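RagB/SusD domain protein (Flavobacterium johnsoniae, PDB 5J90) binds chitin as a SusD-like outer-membrane lipoprotein and probably helps capture the polysaccharide or its oligomers at the cell surface for uptake. Local coordinates at residues A147-D152 with A476-G481; T167-L172 with S198-A203; G235-N240 with Y328-A333. One frame throughout, in Å; residues are numbered along the deposited sequence.

Contact 1: A147-D152 with A476-G481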
loop_
_atom_site.group_PDB
_atom_site.type_symbol
_atom_site.label_atom_id
_atom_site.label_comp_id
_atom_site.label_asym_id
_atom_site.label_seq_id
_atom_site.Cartn_x
_atom_site.Cartn_y
_atom_site.Cartn_z
ATOM N N ALA A 147 13.035 -2.715 -27.967
ATOM C CA ALA A 147 14.203 -2.579 -27.100
ATOM C C ALA A 147 13.772 -2.533 -25.636
ATOM O O ALA A 147 14.466 -3.036 -24.753
ATOM C CB ALA A 147 14.996 -1.332 -27.462
ATOM N N THR A 148 12.622 -1.915 -25.394
ATOM C CA THR A 148 12.012 -1.913 -24.071
ATOM C C THR A 148 10.901 -2.953 -24.012
ATOM O O THR A 148 9.906 -2.845 -24.732
ATOM C CB THR A 148 11.418 -0.533 -23.727
ATOM O OG1 THR A 148 12.481 0.390 -23.464
ATOM C CG2 THR A 148 10.509 -0.620 -22.499
ATOM N N ILE A 149 11.085 -3.972 -23.174
ATOM C CA ILE A 149 10.008 -4.914 -22.883
ATOM C C ILE A 149 9.379 -4.473 -21.563
ATOM O O ILE A 149 9.954 -4.659 -20.484
ATOM C CB ILE A 149 10.503 -6.373 -22.800
ATOM C CG1 ILE A 149 11.253 -6.748 -24.085
ATOM C CG2 ILE A 149 9.328 -7.319 -22.547
ATOM C CD1 ILE A 149 11.888 -8.121 -24.042
ATOM N N ALA A 150 8.222 -3.831 -21.669
ATOM C CA ALA A 150 7.598 -3.199 -20.512
ATOM C C ALA A 150 7.048 -4.204 -19.504
ATOM O O ALA A 150 6.629 -5.312 -19.858
ATOM C CB ALA A 150 6.503 -2.235 -20.955
ATOM N N TYR A 151 7.068 -3.788 -18.241
ATOM C CA TYR A 151 6.477 -4.565 -17.156
ATOM C C TYR A 151 5.012 -4.173 -16.994
ATOM O O TYR A 151 4.647 -3.021 -17.223
ATOM C CB TYR A 151 7.191 -4.267 -15.843
ATOM C CG TYR A 151 8.595 -4.837 -15.678
ATOM C CD1 TYR A 151 9.502 -4.889 -16.742
ATOM C CD2 TYR A 151 9.031 -5.271 -14.433
ATOM C CE1 TYR A 151 10.793 -5.392 -16.557
ATOM C CE2 TYR A 151 10.318 -5.773 -14.243
ATOM C CZ TYR A 151 11.195 -5.825 -15.307
ATOM O OH TYR A 151 12.464 -6.330 -15.112
ATOM N N ASP A 152 4.185 -5.128 -16.584
ATOM C CA ASP A 152 2.825 -4.823 -16.151
ATOM C C ASP A 152 2.821 -4.537 -14.645
ATOM O O ASP A 152 3.673 -5.035 -13.909
ATOM C CB ASP A 152 1.893 -6.014 -16.385
ATOM C CG ASP A 152 1.750 -6.409 -17.840
ATOM O OD1 ASP A 152 2.172 -5.661 -18.742
ATOM O OD2 ASP A 152 1.171 -7.495 -18.073
ATOM N N ALA A 476 20.598 -4.957 -17.017
ATOM C CA ALA A 476 21.618 -4.997 -18.066
ATOM C C ALA A 476 21.022 -4.973 -19.468
ATOM O O ALA A 476 21.419 -4.155 -20.306
ATOM C CB ALA A 476 22.511 -6.232 -17.894
ATOM N N GLY A 477 20.071 -5.864 -19.729
ATOM C CA GLY A 477 19.556 -6.049 -21.072
ATOM C C GLY A 477 18.194 -5.442 -21.371
ATOM O O GLY A 477 17.760 -5.443 -22.519
ATOM N N ASN A 478 17.518 -4.929 -20.344
ATOM C CA ASN A 478 16.177 -4.374 -20.509
ATOM C C ASN A 478 15.997 -3.181 -19.587
ATOM O O ASN A 478 15.000 -3.092 -18.864
ATOM C CB ASN A 478 15.116 -5.445 -20.197
ATOM C CG ASN A 478 13.697 -5.001 -20.531
ATOM O OD1 ASN A 478 13.471 -4.144 -21.386
ATOM N ND2 ASN A 478 12.720 -5.612 -19.861
ATOM N N SER A 479 16.953 -2.254 -19.605
ATOM C CA SER A 479 16.911 -1.127 -18.677
ATOM C C SER A 479 15.634 -0.299 -18.844
ATOM O O SER A 479 15.088 0.207 -17.866
ATOM C CB SER A 479 18.154 -0.248 -18.824
ATOM O OG SER A 479 18.218 0.298 -20.127
ATOM N N GLY A 480 15.148 -0.178 -20.075
ATOM C CA GLY A 480 13.918 0.557 -20.318
ATOM C C GLY A 480 12.739 -0.138 -19.658
ATOM O O GLY A 480 11.833 0.506 -19.111
ATOM N N GLY A 481 12.748 -1.466 -19.699
ATOM C CA GLY A 481 11.696 -2.247 -19.071
ATOM C C GLY A 481 11.746 -2.106 -17.564
ATOM O O GLY A 481 10.710 -1.917 -16.913
HETATM O O HOH W 1 15.710 -1.347 -22.739
HETATM O O HOH W 2 15.049 -5.929 -23.922
#
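The carboxamide oxygen of Asn-478 takes up two backbone N-H groups, one from each segment. Ile-149 N donates to OD1 over 3.0 Å, nearly straight at 163° but tilted from the carbonyl plane, while Gly-481 N adds a weak bond of 3.2 Å. The amide returns the bond: Asn-478 ND2 donates to Ile-149 O at 3.0 Å, lying in that carbonyl's plane on a lone pair. Both polar backbone atoms of Ile-149 are thus read by one side chain, which fixes the amide's flip. With chi1 at -172°, CG stands anti to the backbone N and is carried toward the loop. Asn-478 sits at the break between helices 472-477 and 479-489 as the N-cap residue of the second, and the weak bond from Gly-481 N is the capping bond; its side chain therefore joins a helix start to the loop 147-152, which lies between helices 113-134 and 154-177. Glu-474 OE1 is hydrogen-bonded to both Asn-478 ND2 and Tyr-151 OH, and ND2 lies at the edge of the tyrosine ring, near its plane. Beside the cap, Gly-481 CA comes within 3.3 Å of Ile-149 O in a CA-H...O contact, and Thr-148 OG1 lies 3.5 Å from Gly-480 CA, approaches that glycine permits. At the start of segment 147-152, one water donates to Ala-147 O and accepts from Gly-480 N at 3.0 Å.

Contact 2: T167-L172 with S198-A203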
loop_
_atom_site.group_PDB
_atom_site.type_symbol
_atom_site.label_atom_id
_atom_site.label_comp_id
_atom_site.label_asym_id
_atom_site.label_seq_id
_atom_site.Cartn_x
_atom_site.Cartn_y
_atom_site.Cartn_z
ATOM N N THR A 167 -10.529 -18.699 -18.959
ATOM C CA THR A 167 -10.407 -19.312 -20.282
ATOM C C THR A 167 -10.133 -20.813 -20.174
ATOM O O THR A 167 -10.805 -21.628 -20.824
ATOM C CB THR A 167 -9.290 -18.633 -21.076
ATOM O OG1 THR A 167 -9.643 -17.259 -21.293
ATOM C CG2 THR A 167 -9.082 -19.315 -22.423
ATOM N N ALA A 168 -9.171 -21.184 -19.332
ATOM C CA ALA A 168 -8.805 -22.590 -19.160
ATOM C C ALA A 168 -9.950 -23.434 -18.600
ATOM O O ALA A 168 -10.224 -24.540 -19.086
ATOM C CB ALA A 168 -7.584 -22.709 -18.268
ATOM N N VAL A 169 -10.612 -22.922 -17.571
ATOM C CA VAL A 169 -11.716 -23.641 -16.946
ATOM C C VAL A 169 -12.877 -23.849 -17.917
ATOM O O VAL A 169 -13.451 -24.942 -17.983
ATOM C CB VAL A 169 -12.193 -22.924 -15.658
ATOM C CG1 VAL A 169 -13.538 -23.472 -15.202
ATOM C CG2 VAL A 169 -11.156 -23.083 -14.555
ATOM N N ALA A 170 -13.216 -22.821 -18.686
ATOM C CA ALA A 170 -14.320 -22.943 -19.641
ATOM C C ALA A 170 -13.991 -23.967 -20.722
ATOM O O ALA A 170 -14.828 -24.804 -21.061
ATOM C CB ALA A 170 -14.631 -21.596 -20.259
ATOM N N GLU A 171 -12.773 -23.917 -21.247
ATOM C CA GLU A 171 -12.371 -24.811 -22.333
ATOM C C GLU A 171 -12.366 -26.271 -21.889
ATOM O O GLU A 171 -12.936 -27.141 -22.566
ATOM C CB GLU A 171 -10.996 -24.415 -22.886
ATOM C CG GLU A 171 -10.494 -25.321 -24.005
ATOM C CD GLU A 171 -11.328 -25.223 -25.270
ATOM O OE1 GLU A 171 -11.826 -24.119 -25.573
ATOM O OE2 GLU A 171 -11.482 -26.251 -25.966
ATOM N N LEU A 172 -11.734 -26.559 -20.758
ATOM C CA LEU A 172 -11.658 -27.944 -20.299
ATOM C C LEU A 172 -13.018 -28.469 -19.838
ATOM O O LEU A 172 -13.338 -29.643 -20.045
ATOM C CB LEU A 172 -10.618 -28.110 -19.196
ATOM C CG LEU A 172 -9.178 -27.854 -19.638
ATOM C CD1 LEU A 172 -8.247 -28.010 -18.451
ATOM C CD2 LEU A 172 -8.767 -28.785 -20.787
ATOM N N SER A 198 -9.549 -32.995 -12.957
ATOM C CA SER A 198 -8.618 -32.710 -11.870
ATOM C C SER A 198 -7.829 -31.427 -12.135
ATOM O O SER A 198 -7.528 -30.672 -11.208
ATOM C CB SER A 198 -7.667 -33.880 -11.661
ATOM O OG SER A 198 -8.406 -35.021 -11.258
ATOM N N TRP A 199 -7.503 -31.180 -13.399
ATOM C CA TRP A 199 -6.859 -29.935 -13.778
ATOM C C TRP A 199 -7.785 -28.734 -13.539
ATOM O O TRP A 199 -7.334 -27.676 -13.092
ATOM C CB TRP A 199 -6.370 -30.013 -15.226
ATOM C CG TRP A 199 -5.016 -30.663 -15.324
ATOM C CD1 TRP A 199 -4.745 -31.991 -15.533
ATOM C CD2 TRP A 199 -3.751 -30.009 -15.192
ATOM N NE1 TRP A 199 -3.385 -32.193 -15.550
ATOM C CE2 TRP A 199 -2.752 -30.995 -15.337
ATOM C CE3 TRP A 199 -3.364 -28.682 -14.968
ATOM C CZ2 TRP A 199 -1.392 -30.694 -15.269
ATOM C CZ3 TRP A 199 -2.013 -28.386 -14.900
ATOM C CH2 TRP A 199 -1.045 -29.389 -15.050
ATOM N N VAL A 200 -9.075 -28.888 -13.810
ATOM C CA VAL A 200 -10.018 -27.799 -13.567
ATOM C C VAL A 200 -10.160 -27.552 -12.067
ATOM O O VAL A 200 -10.164 -26.401 -11.620
ATOM C CB VAL A 200 -11.399 -28.067 -14.209
ATOM C CG1 VAL A 200 -12.417 -27.018 -13.754
ATOM C CG2 VAL A 200 -11.281 -28.084 -15.729
ATOM N N ARG A 201 -10.225 -28.623 -11.282
ATOM C CA ARG A 201 -10.345 -28.498 -9.838
ATOM C C ARG A 201 -9.107 -27.797 -9.265
ATOM O O ARG A 201 -9.214 -26.982 -8.335
ATOM C CB ARG A 201 -10.578 -29.885 -9.212
ATOM C CG ARG A 201 -10.908 -29.868 -7.734
ATOM C CD ARG A 201 -11.445 -31.228 -7.267
ATOM N NE ARG A 201 -12.742 -31.548 -7.860
ATOM C CZ ARG A 201 -12.964 -32.540 -8.721
ATOM N NH1 ARG A 201 -11.970 -33.329 -9.121
ATOM N NH2 ARG A 201 -14.192 -32.750 -9.178
ATOM N N PHE A 202 -7.937 -28.092 -9.829
ATOM C CA PHE A 202 -6.717 -27.388 -9.439
ATOM C C PHE A 202 -6.836 -25.909 -9.812
ATOM O O PHE A 202 -6.584 -25.038 -8.974
ATOM C CB PHE A 202 -5.469 -28.024 -10.073
ATOM C CG PHE A 202 -4.222 -27.180 -9.941
ATOM C CD1 PHE A 202 -3.833 -26.666 -8.709
ATOM C CD2 PHE A 202 -3.442 -26.896 -11.051
ATOM C CE1 PHE A 202 -2.689 -25.877 -8.586
ATOM C CE2 PHE A 202 -2.296 -26.112 -10.931
ATOM C CZ PHE A 202 -1.926 -25.613 -9.708
ATOM N N ALA A 203 -7.240 -25.617 -11.045
ATOM C CA ALA A 203 -7.395 -24.229 -11.471
ATOM C C ALA A 203 -8.346 -23.462 -10.550
ATOM O O ALA A 203 -8.072 -22.310 -10.203
ATOM C CB ALA A 203 -7.877 -24.151 -12.922
#
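Helical segments 167-172 and 198-203 run nearly antiparallel, their N-to-C directions 155° apart and their axes approaching to 9.7 Å. The backbones come nearest at Val-169 and Val-200, whose CA atoms are 5.6 Å apart. No hydrogen bond passes between the segments, all five residues that touch are buried, and every close pair is between aliphatic carbons.

Val-200 contributes through both branches. Its CG1, anti to the backbone N (chi1 171°), meets CG1 of Val-169 at 4.0 Å, the two side chains crossing at about a right angle. Its CG2 points across at the partner helix and lies 3.5 Å from Leu-172 CB, a close methyl-to-methylene approach; the leucine and valine side chains slide past each other in opposite directions. Val-169 is likewise divided: while CG1 faces Val-200, CG2 reaches Ala-203 CB at 3.8 Å. Each valine therefore touches two residues of the opposing segment. Further along, Leu-172 CD1 rests 4.2 Å from Trp-199 CB. Only the root of the tryptophan takes part, because its indole leads away from segment 167-172; NE1 bonds to Asp-188 and the ring meets Tyr-192 edge-to-face.

The arrangement is antiparallel helix packing by small and branched apolar residues, consistent with the TPR-related helical framework of SusD-like proteins. Beyond the two segments, Val-200 also touches Thr-173 and Ile-176 of helix 154-177, extending the interface toward that helix's C-terminal end. Helix 113-134 lies against both partners, touching Ala-168 and Phe-202 through Ile-121 and Trp-199 through Leu-118, while the Phe-202 ring stacks on Phe-244 of strand 244-247.

Contact 3: G235-N240 with Y328-A333. With EDO (1,2-ethanediol), chain F.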
loop_
_atom_site.group_PDB
_atom_site.type_symbol
_atom_site.label_atom_id
_atom_site.label_comp_id
_atom_site.label_asym_id
_atom_site.label_seq_id
_atom_site.Cartn_x
_atom_site.Cartn_y
_atom_site.Cartn_z
ATOM N N GLY A 235 -15.752 -27.527 -8.216
ATOM C CA GLY A 235 -15.290 -26.960 -6.957
ATOM C C GLY A 235 -13.788 -27.008 -6.743
ATOM O O GLY A 235 -13.005 -27.106 -7.693
ATOM N N VAL A 236 -13.391 -26.927 -5.479
ATOM C CA VAL A 236 -11.971 -26.922 -5.137
ATOM C C VAL A 236 -11.538 -28.279 -4.562
ATOM O O VAL A 236 -12.360 -29.193 -4.389
ATOM C CB VAL A 236 -11.605 -25.740 -4.204
ATOM C CG1 VAL A 236 -11.911 -24.403 -4.895
ATOM C CG2 VAL A 236 -12.319 -25.843 -2.849
ATOM N N MET A 237 -10.243 -28.436 -4.309
ATOM C CA MET A 237 -9.728 -29.703 -3.781
ATOM C C MET A 237 -10.486 -30.147 -2.535
ATOM O O MET A 237 -10.780 -29.331 -1.657
ATOM C CB MET A 237 -8.251 -29.567 -3.426
ATOM C CG MET A 237 -7.354 -29.228 -4.594
ATOM S SD MET A 237 -5.663 -29.020 -4.019
ATOM C CE MET A 237 -4.892 -28.537 -5.560
ATOM N N LEU A 238 -10.775 -31.451 -2.455
ATOM C CA LEU A 238 -11.472 -32.027 -1.304
ATOM C C LEU A 238 -10.712 -33.174 -0.653
ATOM O O LEU A 238 -10.773 -33.356 0.555
ATOM C CB LEU A 238 -12.859 -32.535 -1.701
ATOM C CG LEU A 238 -13.918 -31.492 -2.031
ATOM C CD1 LEU A 238 -15.230 -32.210 -2.297
ATOM C CD2 LEU A 238 -14.063 -30.516 -0.881
ATOM N N VAL A 239 -10.013 -33.962 -1.462
ATOM C CA VAL A 239 -9.292 -35.119 -0.948
ATOM C C VAL A 239 -7.847 -35.024 -1.390
ATOM O O VAL A 239 -7.522 -34.276 -2.325
ATOM C CB VAL A 239 -9.910 -36.464 -1.414
ATOM C CG1 VAL A 239 -11.343 -36.599 -0.905
ATOM C CG2 VAL A 239 -9.852 -36.597 -2.928
ATOM N N ASN A 240 -6.974 -35.778 -0.731
ATOM C CA ASN A 240 -5.550 -35.629 -0.970
ATOM C C ASN A 240 -5.108 -35.990 -2.390
ATOM O O ASN A 240 -4.129 -35.431 -2.886
ATOM C CB ASN A 240 -4.729 -36.320 0.123
ATOM C CG ASN A 240 -4.834 -35.590 1.448
ATOM O OD1 ASN A 240 -4.845 -34.353 1.476
ATOM N ND2 ASN A 240 -4.935 -36.328 2.545
ATOM N N TYR A 328 5.215 -31.599 -3.823
ATOM C CA TYR A 328 3.882 -31.007 -3.661
ATOM C C TYR A 328 3.938 -29.492 -3.771
ATOM O O TYR A 328 4.786 -28.838 -3.155
ATOM C CB TYR A 328 3.261 -31.424 -2.328
ATOM C CG TYR A 328 2.770 -32.854 -2.342
ATOM C CD1 TYR A 328 3.656 -33.911 -2.214
ATOM C CD2 TYR A 328 1.426 -33.148 -2.532
ATOM C CE1 TYR A 328 3.212 -35.222 -2.248
ATOM C CE2 TYR A 328 0.972 -34.450 -2.567
ATOM C CZ TYR A 328 1.875 -35.480 -2.422
ATOM O OH TYR A 328 1.437 -36.785 -2.461
ATOM N N LEU A 329 3.035 -28.942 -4.573
ATOM C CA LEU A 329 2.982 -27.500 -4.775
ATOM C C LEU A 329 1.684 -26.876 -4.259
ATOM O O LEU A 329 1.636 -25.673 -4.009
ATOM C CB LEU A 329 3.203 -27.157 -6.249
ATOM C CG LEU A 329 4.592 -27.507 -6.774
ATOM C CD1 LEU A 329 4.635 -27.317 -8.285
ATOM C CD2 LEU A 329 5.658 -26.670 -6.078
ATOM N N MET A 330 0.635 -27.678 -4.099
ATOM C CA MET A 330 -0.601 -27.209 -3.465
ATOM C C MET A 330 -1.371 -28.410 -2.917
ATOM O O MET A 330 -1.889 -29.224 -3.687
ATOM C CB MET A 330 -1.465 -26.420 -4.448
ATOM C CG MET A 330 -2.743 -25.860 -3.822
ATOM S SD MET A 330 -3.827 -25.039 -5.015
ATOM C CE MET A 330 -2.951 -23.513 -5.279
ATOM N N ASN A 331 -1.438 -28.515 -1.595
ATOM C CA ASN A 331 -2.132 -29.624 -0.946
ATOM C C ASN A 331 -3.617 -29.369 -0.779
ATOM O O ASN A 331 -4.041 -28.223 -0.631
ATOM C CB ASN A 331 -1.569 -29.868 0.452
ATOM C CG ASN A 331 -0.101 -30.203 0.453
ATOM O OD1 ASN A 331 0.376 -30.978 -0.379
ATOM N ND2 ASN A 331 0.622 -29.643 1.410
ATOM N N ALA A 332 -4.409 -30.435 -0.750
ATOM C CA ALA A 332 -5.825 -30.296 -0.460
ATOM C C ALA A 332 -6.080 -29.542 0.852
ATOM O O ALA A 332 -7.059 -28.801 0.956
ATOM C CB ALA A 332 -6.493 -31.675 -0.443
ATOM N N ALA A 333 -5.217 -29.717 1.848
ATOM C CA ALA A 333 -5.408 -29.022 3.123
ATOM C C ALA A 333 -5.535 -27.511 2.933
ATOM O O ALA A 333 -6.369 -26.867 3.574
ATOM C CB ALA A 333 -4.284 -29.341 4.096
HETATM C C1 EDO F . -16.638 -28.177 -2.372
HETATM O O1 EDO F . -16.918 -29.108 -3.424
HETATM C C2 EDO F . -15.462 -27.292 -2.766
HETATM O O2 EDO F . -15.834 -26.423 -3.837
HETATM O O HOH W 3 -3.610 -32.104 2.461
#
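The terminal methyl of Met-237 lies against the thioether of Met-330: CE is 3.7 Å from SD, the side chains crossing obliquely, and 3.6 Å from Met-330 O. Met-237 gets there with an extended chain beyond CG (chi2 177°, chi3 -177°), whereas chi3 of Met-330 (-75°) turns its CE out of the line of the chain. On the way, Met-237 runs over Ala-332, its SD 3.8 Å from Ala-332 N and its CB 4.1 Å from Ala-332 CB. That alanine methyl points into the loop 235-240, where Val-239 O stands 3.4 Å from CB and Asn-240 OD1 also borders it. Together they join the loop leading into strand 244-247 to the chain leaving strand 326-328, its antiparallel partner. In the same segment, Leu-329 and Met-330 form a classic beta bulge opposite Phe-244.

No direct hydrogen bond links the segments. Instead a water donates to Asn-240 OD1 at 2.7 Å and accepts from Ala-333 N at 2.9 Å. Asn-240 ND2 is held by Ala-363 O, which helps orient the amide with OD1 available to that water. Val-236 N donates to an ethanediol, probably from the crystallisation liquor. The chemistry implies a join made mainly by apolar packing of Met-237 on Ala-332, with Met-330 at its tip and polar links that run indirectly, through a water and through Ser-243 OG, which is hydrogen-bonded to Asn-240 O and Ala-332 N.

In the fold
Contact 2 is wholly buried, whereas contacts 1 and 3 are partly buried; contact 1 is centred 27 Å from the chain's centre, contact 2 21 Å and contact 3 14 Å. The chemistry differs with place: aliphatic helix-to-helix packing in contact 2, direct side-chain-to-backbone hydrogen bonds in contact 1, and thioether packing with a water bridge in contact 3. Helix 196-213, which carries residues 198-203 of contact 2, also packs against contact 3: Arg-201 lies along residues 235-237, and Phe-202 CD1 is 3.8 Å from Met-237 CE. Contact 1 stands apart, its nearest atoms about 15 Å from contact 2, though helix 154-177 links its loop to contact 2.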